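Local coordinates for Low molecular weight phosphotyrosine protein phosphatase 1 (Drosophila melanogaster, PDB 7CUY) that hydrolyses phosphotyrosine in proteins and probably also small aryl and acyl phosphates, as a cytoplasmic low molecular weight tyrosine phosphatase, at residues D38-N49 with T67-K75; I18-L27 with Y138-M149. All coordinates share one frame; numbering follows the deposited sequence.

Interaction 1 of 2, residues D38-N49 with T67-K75; sequences DSAAIGGWHVGN and THIVRQIRK
A41 and Q72 form a single backbone bridge where the edge strand 35-41 runs out into the loop beside the probable catalytic site, and segment 67-75, before helix 77-80, lies against it. Two bonds make it: A41 N donates to R71 O (2.9 Å), and I73 N to A41 O (2.7 Å). Q72 CG passes A41 O, and the extended side chain carries NE2 on to I42 O in an almost straight bond (2.6 Å, 172°). G48 N donates to V70 O and V70 N to N49 O. V70 CB packs on H46 O at 3.3 Å. D38 and R71 form a salt bridge: D38 OD2 lies in the guanidinium plane and takes NH2 on its anti side (3.0 Å), 32° out of the carboxylate plane. A40 CB covers one face of this guanidinium and R74 NH2 the other, with D77 a second acidic partner. S39 OG sits over one face of the H68 ring, 3.2 Å from CE1, but is hydrogen-bonded to E20 and N12; H68 NE2 bonds N12 OD1. Backbone bonds thus hold the loop near probable nucleophile C9; D38 and D77 probably offset the charges of R71 and R74.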
loop_
_atom_site.group_PDB
_atom_site.type_symbol
_atom_site.label_atom_id
_atom_site.label_comp_id
_atom_site.label_asym_id
_atom_site.label_seq_id
_atom_site.Cartn_x
_atom_site.Cartn_y
_atom_site.Cartn_z
ATOM N N ASP A 38 -1.424 7.251 3.141
ATOM C CA ASP A 38 -0.516 6.922 4.234
ATOM C C ASP A 38 -0.236 5.432 4.119
ATOM O O ASP A 38 -0.854 4.743 3.301
ATOM C CB ASP A 38 -1.137 7.312 5.579
ATOM C CG ASP A 38 -0.136 7.289 6.754
ATOM O OD1 ASP A 38 1.091 7.422 6.539
ATOM O OD2 ASP A 38 -0.604 7.168 7.920
ATOM N N SER A 39 0.717 4.921 4.902
ATOM C CA SER A 39 0.912 3.473 4.963
ATOM C C SER A 39 1.276 3.065 6.389
ATOM O O SER A 39 1.723 3.891 7.183
ATOM C CB SER A 39 1.983 2.989 3.968
ATOM O OG SER A 39 3.259 3.520 4.291
ATOM N N ALA A 40 1.060 1.791 6.724
ATOM C CA ALA A 40 1.448 1.319 8.054
ATOM C C ALA A 40 1.594 -0.201 8.056
ATOM O O ALA A 40 1.278 -0.881 7.073
ATOM C CB ALA A 40 0.448 1.776 9.123
ATOM N N ALA A 41 2.053 -0.723 9.201
ATOM C CA ALA A 41 2.467 -2.113 9.367
ATOM C C ALA A 41 1.498 -2.868 10.265
ATOM O O ALA A 41 1.008 -2.308 11.252
ATOM C CB ALA A 41 3.866 -2.198 9.990
ATOM N N ILE A 42 1.224 -4.137 9.913
ATOM C CA ILE A 42 0.590 -5.066 10.857
ATOM C C ILE A 42 1.499 -5.274 12.061
ATOM O O ILE A 42 1.109 -5.030 13.209
ATOM C CB ILE A 42 0.263 -6.423 10.189
ATOM C CG1 ILE A 42 -0.692 -6.305 8.992
ATOM C CG2 ILE A 42 -0.335 -7.422 11.217
ATOM C CD1 ILE A 42 -2.099 -5.894 9.346
ATOM N N GLY A 43 2.742 -5.740 11.808
ATOM C CA GLY A 43 3.673 -6.039 12.881
ATOM C C GLY A 43 4.604 -4.874 13.231
ATOM O O GLY A 43 4.788 -3.933 12.450
ATOM N N GLY A 44 5.214 -4.964 14.414
ATOM C CA GLY A 44 5.942 -3.857 15.004
ATOM C C GLY A 44 7.449 -3.885 14.894
ATOM O O GLY A 44 8.099 -2.971 15.415
ATOM N N TRP A 45 8.025 -4.877 14.202
ATOM C CA TRP A 45 9.477 -5.075 14.224
ATOM C C TRP A 45 10.235 -3.834 13.776
ATOM O O TRP A 45 11.265 -3.496 14.359
ATOM C CB TRP A 45 9.881 -6.253 13.331
ATOM C CG TRP A 45 9.110 -7.518 13.522
ATOM C CD1 TRP A 45 9.333 -8.487 14.463
ATOM C CD2 TRP A 45 8.003 -7.974 12.729
ATOM N NE1 TRP A 45 8.421 -9.512 14.309
ATOM C CE2 TRP A 45 7.592 -9.219 13.258
ATOM C CE3 TRP A 45 7.303 -7.437 11.645
ATOM C CZ2 TRP A 45 6.521 -9.939 12.734
ATOM C CZ3 TRP A 45 6.227 -8.163 11.120
ATOM C CH2 TRP A 45 5.850 -9.395 11.671
ATOM N N HIS A 46 9.756 -3.148 12.735
ATOM C CA HIS A 46 10.539 -2.105 12.081
ATOM C C HIS A 46 10.062 -0.693 12.403
ATOM O O HIS A 46 10.499 0.258 11.751
ATOM C CB HIS A 46 10.540 -2.362 10.576
ATOM C CG HIS A 46 10.968 -3.753 10.224
ATOM N ND1 HIS A 46 12.281 -4.165 10.290
ATOM C CD2 HIS A 46 10.250 -4.846 9.863
ATOM C CE1 HIS A 46 12.359 -5.444 9.956
ATOM N NE2 HIS A 46 11.138 -5.883 9.696
ATOM N N VAL A 47 9.195 -0.537 13.401
ATOM C CA VAL A 47 8.653 0.774 13.750
ATOM C C VAL A 47 9.782 1.744 14.062
ATOM O O VAL A 47 10.695 1.439 14.845
ATOM C CB VAL A 47 7.687 0.650 14.939
ATOM C CG1 VAL A 47 7.439 2.001 15.582
ATOM C CG2 VAL A 47 6.367 0.022 14.483
ATOM N N GLY A 48 9.709 2.934 13.456
ATOM C CA GLY A 48 10.724 3.949 13.597
ATOM C C GLY A 48 11.795 3.921 12.534
ATOM O O GLY A 48 12.543 4.903 12.413
ATOM N N ASN A 49 11.888 2.831 11.758
ATOM C CA ASN A 49 12.870 2.686 10.694
ATOM C C ASN A 49 12.336 3.260 9.388
ATOM O O ASN A 49 11.192 3.721 9.293
ATOM C CB ASN A 49 13.248 1.219 10.490
ATOM C CG ASN A 49 14.088 0.667 11.619
ATOM O OD1 ASN A 49 14.448 1.387 12.563
ATOM N ND2 ASN A 49 14.391 -0.627 11.543
ATOM N N THR A 67 10.412 8.908 1.845
ATOM C CA THR A 67 10.903 9.452 3.104
ATOM C C THR A 67 10.024 9.000 4.262
ATOM O O THR A 67 9.900 9.684 5.277
ATOM C CB THR A 67 10.961 10.972 3.029
ATOM O OG1 THR A 67 9.626 11.476 2.924
ATOM C CG2 THR A 67 11.740 11.387 1.801
ATOM N N HIS A 68 9.398 7.849 4.108
ATOM C CA HIS A 68 8.400 7.406 5.055
ATOM C C HIS A 68 9.079 6.754 6.260
ATOM O O HIS A 68 10.155 6.156 6.151
ATOM C CB HIS A 68 7.421 6.481 4.315
ATOM C CG HIS A 68 6.846 5.379 5.140
ATOM N ND1 HIS A 68 5.691 5.527 5.884
ATOM C CD2 HIS A 68 7.245 4.093 5.306
ATOM C CE1 HIS A 68 5.416 4.383 6.488
ATOM N NE2 HIS A 68 6.346 3.498 6.156
ATOM N N ILE A 69 8.468 6.923 7.428
ATOM C CA ILE A 69 8.910 6.280 8.661
ATOM C C ILE A 69 7.883 5.223 9.044
ATOM O O ILE A 69 6.685 5.521 9.121
ATOM C CB ILE A 69 9.076 7.289 9.810
ATOM C CG1 ILE A 69 10.008 8.436 9.412
ATOM C CG2 ILE A 69 9.623 6.580 11.046
ATOM C CD1 ILE A 69 10.429 9.296 10.586
ATOM N N VAL A 70 8.357 4.007 9.327
ATOM C CA VAL A 70 7.472 2.887 9.640
ATOM C C VAL A 70 6.683 3.162 10.911
ATOM O O VAL A 70 7.254 3.401 11.982
ATOM C CB VAL A 70 8.271 1.586 9.780
ATOM C CG1 VAL A 70 7.360 0.458 10.260
ATOM C CG2 VAL A 70 8.942 1.223 8.462
ATOM N N ARG A 71 5.363 3.084 10.810
ATOM C CA ARG A 71 4.505 3.045 11.979
ATOM C C ARG A 71 3.595 1.831 11.878
ATOM O O ARG A 71 3.385 1.259 10.795
ATOM C CB ARG A 71 3.668 4.330 12.127
ATOM C CG ARG A 71 2.349 4.311 11.359
ATOM C CD ARG A 71 1.487 5.524 11.679
ATOM N NE ARG A 71 0.379 5.697 10.737
ATOM C CZ ARG A 71 -0.822 5.133 10.867
ATOM N NH1 ARG A 71 -1.095 4.345 11.907
ATOM N NH2 ARG A 71 -1.757 5.354 9.948
ATOM N N GLN A 72 3.048 1.439 13.026
ATOM C CA GLN A 72 2.157 0.295 13.092
ATOM C C GLN A 72 0.710 0.758 13.011
ATOM O O GLN A 72 0.354 1.833 13.511
ATOM C CB GLN A 72 2.392 -0.507 14.370
ATOM C CG GLN A 72 1.992 -1.946 14.245
ATOM C CD GLN A 72 2.220 -2.706 15.522
ATOM O OE1 GLN A 72 2.680 -2.136 16.516
ATOM N NE2 GLN A 72 1.909 -3.999 15.510
ATOM N N ILE A 73 -0.120 -0.060 12.360
ATOM C CA ILE A 73 -1.538 0.240 12.270
ATOM C C ILE A 73 -2.125 0.326 13.679
ATOM O O ILE A 73 -1.670 -0.350 14.616
ATOM C CB ILE A 73 -2.238 -0.837 11.420
ATOM C CG1 ILE A 73 -3.703 -0.485 11.138
ATOM C CG2 ILE A 73 -2.158 -2.206 12.095
ATOM C CD1 ILE A 73 -4.371 -1.435 10.115
ATOM N N ARG A 74 -3.123 1.188 13.838
ATOM C CA ARG A 74 -3.852 1.306 15.091
ATOM C C ARG A 74 -5.349 1.213 14.820
ATOM O O ARG A 74 -5.815 1.369 13.688
ATOM C CB ARG A 74 -3.504 2.617 15.814
ATOM C CG ARG A 74 -3.366 3.794 14.895
ATOM C CD ARG A 74 -3.054 5.077 15.657
ATOM N NE ARG A 74 -2.501 6.097 14.769
ATOM C CZ ARG A 74 -1.202 6.380 14.682
ATOM N NH1 ARG A 74 -0.329 5.725 15.440
ATOM N NH2 ARG A 74 -0.772 7.311 13.839
ATOM N N LYS A 75 -6.109 0.935 15.877
ATOM C CA LYS A 75 -7.550 0.776 15.715
ATOM C C LYS A 75 -8.222 2.060 15.240
ATOM O O LYS A 75 -9.223 1.993 14.523
ATOM C CB LYS A 75 -8.171 0.309 17.030
ATOM C CG LYS A 75 -7.520 -0.928 17.612
ATOM C CD LYS A 75 -8.114 -2.178 17.007
ATOM C CE LYS A 75 -8.079 -3.331 17.986
ATOM N NZ LYS A 75 -9.456 -3.861 18.266
HETATM O O HOH W 1 2.692 7.179 8.849
#

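Interaction 2 of 2, residues I18-L27 with Y138-M149; sequences IAEVVMVDTL and YQQCVVACAAFM
I18 begins the contact by setting CG2 against the backbone of Y138, 3.8 Å from its CA, with C141 SG close by. Here helix 15-29, which follows the phosphate-binding loop of this family, packs on the C-terminal helix 132-153; the segment axes pass 9.2 Å apart at -46°. A19 turns CB to C141 SG (3.7 Å) and also rests on M7 of strand 3-9. V22 is a knob in the hole formed by Y138, C141, V142 and C145. Its two methyls divide the work: CG1, anti to the backbone N (chi1 167°), enters beside C141 O and V142 CA, whereas CG2 comes obliquely to CE1 of the Y138 ring (3.5 Å). Over one face of that ring lies V142 CG2, and H62 stacks with it as well. M23 turns at its second and third torsions, bringing SD to C145 SG (3.8 Å) and CE to C145 O and M149 CB. D25 joins Y138 OH through a water. T26 points OG1 back along its own helix to V22 O (2.8 Å), which already accepts from T26 N; a second water donates to both T26 OG1 and V142 O. The T26 methyl CG2 touches M149 CE at 3.6 Å, near M149 SD. C145 answers V22 as the reciprocal knob, seated among A19, V22, M23 and T26. L27 ends the row, its side chain running antiparallel beside that of M149, with L27 CD2 3.9 Å from M149 SD. Methyls and sulfur atoms fill the buried seam, so dispersion and exclusion of water probably hold it, while polar links between the helices pass through the two waters.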
loop_
_atom_site.group_PDB
_atom_site.type_symbol
_atom_site.label_atom_id
_atom_site.label_comp_id
_atom_site.label_asym_id
_atom_site.label_seq_id
_atom_site.Cartn_x
_atom_site.Cartn_y
_atom_site.Cartn_z
ATOM N N ILE A 18 6.014 1.369 -1.190
ATOM C CA ILE A 18 5.930 1.510 -2.639
ATOM C C ILE A 18 4.504 1.865 -3.038
ATOM O O ILE A 18 4.270 2.820 -3.783
ATOM C CB ILE A 18 6.413 0.215 -3.327
ATOM C CG1 ILE A 18 7.932 0.057 -3.210
ATOM C CG2 ILE A 18 5.958 0.146 -4.784
ATOM C CD1 ILE A 18 8.434 -1.348 -3.634
ATOM N N ALA A 19 3.525 1.103 -2.527
ATOM C CA ALA A 19 2.127 1.350 -2.867
ATOM C C ALA A 19 1.696 2.746 -2.437
ATOM O O ALA A 19 0.934 3.421 -3.144
ATOM C CB ALA A 19 1.229 0.275 -2.232
ATOM N N GLU A 20 2.180 3.206 -1.289
ATOM C CA GLU A 20 1.875 4.566 -0.870
ATOM C C GLU A 20 2.483 5.584 -1.823
ATOM O O GLU A 20 1.818 6.540 -2.230
ATOM C CB GLU A 20 2.376 4.811 0.548
ATOM C CG GLU A 20 2.177 6.260 0.974
ATOM C CD GLU A 20 2.932 6.604 2.224
ATOM O OE1 GLU A 20 3.659 5.729 2.750
ATOM O OE2 GLU A 20 2.773 7.737 2.696
ATOM N N VAL A 21 3.749 5.400 -2.192
ATOM C CA VAL A 21 4.395 6.377 -3.064
ATOM C C VAL A 21 3.787 6.331 -4.469
ATOM O O VAL A 21 3.580 7.376 -5.118
ATOM C CB VAL A 21 5.916 6.140 -3.086
ATOM C CG1 VAL A 21 6.548 6.934 -4.209
ATOM C CG2 VAL A 21 6.542 6.537 -1.757
ATOM N N VAL A 22 3.488 5.128 -4.965
ATOM C CA VAL A 22 2.897 5.021 -6.292
ATOM C C VAL A 22 1.508 5.649 -6.302
ATOM O O VAL A 22 1.126 6.319 -7.269
ATOM C CB VAL A 22 2.879 3.549 -6.753
ATOM C CG1 VAL A 22 2.006 3.373 -7.972
ATOM C CG2 VAL A 22 4.292 3.063 -7.054
ATOM N N MET A 23 0.736 5.475 -5.219
ATOM C CA MET A 23 -0.609 6.049 -5.201
ATOM C C MET A 23 -0.544 7.572 -5.236
ATOM O O MET A 23 -1.306 8.217 -5.971
ATOM C CB MET A 23 -1.384 5.558 -3.977
ATOM C CG MET A 23 -2.868 5.959 -3.921
ATOM S SD MET A 23 -3.951 4.962 -5.005
ATOM C CE MET A 23 -4.146 6.079 -6.343
ATOM N N VAL A 24 0.383 8.163 -4.477
ATOM C CA VAL A 24 0.519 9.615 -4.479
ATOM C C VAL A 24 0.937 10.103 -5.862
ATOM O O VAL A 24 0.375 11.064 -6.389
ATOM C CB VAL A 24 1.502 10.067 -3.384
ATOM C CG1 VAL A 24 1.891 11.519 -3.579
ATOM C CG2 VAL A 24 0.848 9.903 -2.038
ATOM N N ASP A 25 1.906 9.423 -6.478
ATOM C CA ASP A 25 2.309 9.748 -7.841
ATOM C C ASP A 25 1.158 9.570 -8.818
ATOM O O ASP A 25 0.982 10.371 -9.747
ATOM C CB ASP A 25 3.486 8.869 -8.248
ATOM C CG ASP A 25 4.021 9.214 -9.625
ATOM O OD1 ASP A 25 4.165 10.427 -9.917
ATOM O OD2 ASP A 25 4.297 8.270 -10.406
ATOM N N THR A 26 0.357 8.530 -8.620
ATOM C CA THR A 26 -0.770 8.290 -9.503
ATOM C C THR A 26 -1.813 9.391 -9.369
ATOM O O THR A 26 -2.333 9.892 -10.375
ATOM C CB THR A 26 -1.360 6.916 -9.188
ATOM O OG1 THR A 26 -0.424 5.912 -9.587
ATOM C CG2 THR A 26 -2.673 6.702 -9.897
ATOM N N LEU A 27 -2.130 9.790 -8.141
ATOM C CA LEU A 27 -3.049 10.906 -7.952
ATOM C C LEU A 27 -2.505 12.195 -8.563
ATOM O O LEU A 27 -3.271 12.978 -9.135
ATOM C CB LEU A 27 -3.322 11.121 -6.465
ATOM C CG LEU A 27 -4.007 9.939 -5.777
ATOM C CD1 LEU A 27 -3.738 10.000 -4.272
ATOM C CD2 LEU A 27 -5.509 9.907 -6.093
ATOM N N TYR A 138 6.263 -3.006 -7.554
ATOM C CA TYR A 138 6.077 -1.677 -8.121
ATOM C C TYR A 138 5.200 -1.735 -9.374
ATOM O O TYR A 138 4.219 -0.990 -9.496
ATOM C CB TYR A 138 7.438 -1.036 -8.420
ATOM C CG TYR A 138 7.309 0.265 -9.182
ATOM C CD1 TYR A 138 7.181 1.462 -8.510
ATOM C CD2 TYR A 138 7.294 0.285 -10.578
ATOM C CE1 TYR A 138 7.040 2.651 -9.186
ATOM C CE2 TYR A 138 7.151 1.473 -11.268
ATOM C CZ TYR A 138 7.025 2.655 -10.567
ATOM O OH TYR A 138 6.884 3.856 -11.237
ATOM N N GLN A 139 5.529 -2.628 -10.314
ATOM C CA GLN A 139 4.717 -2.757 -11.520
ATOM C C GLN A 139 3.259 -3.042 -11.177
ATOM O O GLN A 139 2.345 -2.471 -11.787
ATOM C CB GLN A 139 5.279 -3.855 -12.429
ATOM C CG GLN A 139 6.586 -3.487 -13.116
ATOM C CD GLN A 139 6.701 -4.035 -14.544
ATOM O OE1 GLN A 139 5.842 -4.800 -15.026
ATOM N NE2 GLN A 139 7.751 -3.610 -15.243
ATOM N N GLN A 140 3.018 -3.917 -10.198
ATOM C CA GLN A 140 1.649 -4.242 -9.810
ATOM C C GLN A 140 0.935 -3.029 -9.231
ATOM O O GLN A 140 -0.211 -2.738 -9.591
ATOM C CB GLN A 140 1.647 -5.393 -8.803
ATOM C CG GLN A 140 2.061 -6.727 -9.398
ATOM C CD GLN A 140 2.319 -7.783 -8.331
ATOM O OE1 GLN A 140 3.302 -7.704 -7.593
ATOM N NE2 GLN A 140 1.449 -8.779 -8.256
ATOM N N CYS A 141 1.599 -2.315 -8.324
ATOM C CA CYS A 141 1.010 -1.124 -7.724
ATOM C C CYS A 141 0.679 -0.062 -8.773
ATOM O O CYS A 141 -0.330 0.641 -8.660
ATOM C CB CYS A 141 1.968 -0.562 -6.674
ATOM S SG CYS A 141 2.142 -1.649 -5.232
ATOM N N VAL A 142 1.540 0.104 -9.773
ATOM C CA VAL A 142 1.252 1.084 -10.817
ATOM C C VAL A 142 -0.077 0.765 -11.497
ATOM O O VAL A 142 -0.923 1.649 -11.694
ATOM C CB VAL A 142 2.417 1.135 -11.818
ATOM C CG1 VAL A 142 2.021 1.921 -13.082
ATOM C CG2 VAL A 142 3.637 1.750 -11.154
ATOM N N VAL A 143 -0.307 -0.511 -11.815
ATOM C CA VAL A 143 -1.539 -0.901 -12.486
ATOM C C VAL A 143 -2.721 -0.856 -11.522
ATOM O O VAL A 143 -3.784 -0.319 -11.849
ATOM C CB VAL A 143 -1.379 -2.290 -13.127
ATOM C CG1 VAL A 143 -2.726 -2.798 -13.669
ATOM C CG2 VAL A 143 -0.302 -2.251 -14.245
ATOM N N ALA A 144 -2.562 -1.432 -10.329
ATOM C CA ALA A 144 -3.665 -1.486 -9.372
ATOM C C ALA A 144 -4.098 -0.090 -8.934
ATOM O O ALA A 144 -5.294 0.211 -8.864
ATOM C CB ALA A 144 -3.256 -2.322 -8.150
ATOM N N CYS A 145 -3.134 0.773 -8.608
ATOM C CA CYS A 145 -3.479 2.090 -8.087
ATOM C C CYS A 145 -4.254 2.904 -9.111
ATOM O O CYS A 145 -5.266 3.532 -8.777
ATOM C CB CYS A 145 -2.215 2.845 -7.666
ATOM S SG CYS A 145 -1.463 2.281 -6.098
ATOM N N ALA A 146 -3.781 2.926 -10.357
ATOM C CA ALA A 146 -4.513 3.608 -11.420
ATOM C C ALA A 146 -5.954 3.120 -11.502
ATOM O O ALA A 146 -6.899 3.922 -11.491
ATOM C CB ALA A 146 -3.791 3.386 -12.748
ATOM N N ALA A 147 -6.141 1.796 -11.572
ATOM C CA ALA A 147 -7.477 1.238 -11.756
ATOM C C ALA A 147 -8.389 1.592 -10.585
ATOM O O ALA A 147 -9.533 2.018 -10.788
ATOM C CB ALA A 147 -7.398 -0.278 -11.944
ATOM N N PHE A 148 -7.896 1.434 -9.349
ATOM C CA PHE A 148 -8.667 1.869 -8.184
ATOM C C PHE A 148 -9.022 3.350 -8.268
ATOM O O PHE A 148 -10.173 3.744 -8.038
ATOM C CB PHE A 148 -7.888 1.621 -6.893
ATOM C CG PHE A 148 -8.543 2.227 -5.678
ATOM C CD1 PHE A 148 -8.047 3.380 -5.109
ATOM C CD2 PHE A 148 -9.670 1.643 -5.126
ATOM C CE1 PHE A 148 -8.653 3.953 -3.990
ATOM C CE2 PHE A 148 -10.282 2.197 -4.016
ATOM C CZ PHE A 148 -9.769 3.364 -3.446
ATOM N N MET A 149 -8.026 4.194 -8.540
ATOM C CA MET A 149 -8.281 5.629 -8.647
ATOM C C MET A 149 -9.351 5.918 -9.685
ATOM O O MET A 149 -10.294 6.686 -9.434
ATOM C CB MET A 149 -6.999 6.370 -9.011
ATOM C CG MET A 149 -7.235 7.845 -9.271
ATOM S SD MET A 149 -5.723 8.676 -9.756
ATOM C CE MET A 149 -5.628 8.107 -11.473
HETATM O O HOH W 2 4.559 5.573 -10.348
HETATM O O HOH W 3 -0.336 4.207 -11.691
#

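From the N terminus, strand 3-9 leads into helix 15-29, whose residues 18-27 form the first half of interaction 2. Strand 35-41 follows, and interaction 1 closes a short loop from 38-49 to 67-75 that includes helix 53-61. Only after the remaining strands does 138-149 return to helix 15-29, so interaction 2 encloses interaction 1 along the chain. The two lie on opposite sides of the chain's centre, their own centres about 19 Å apart, yet they touch at E20 of helix 15-29. Interaction 1 joins loop 67-75 to the end of edge strand 35-41, and interaction 2 joins the C-terminal helix to helix 15-29, which follows the probable phosphate-binding loop.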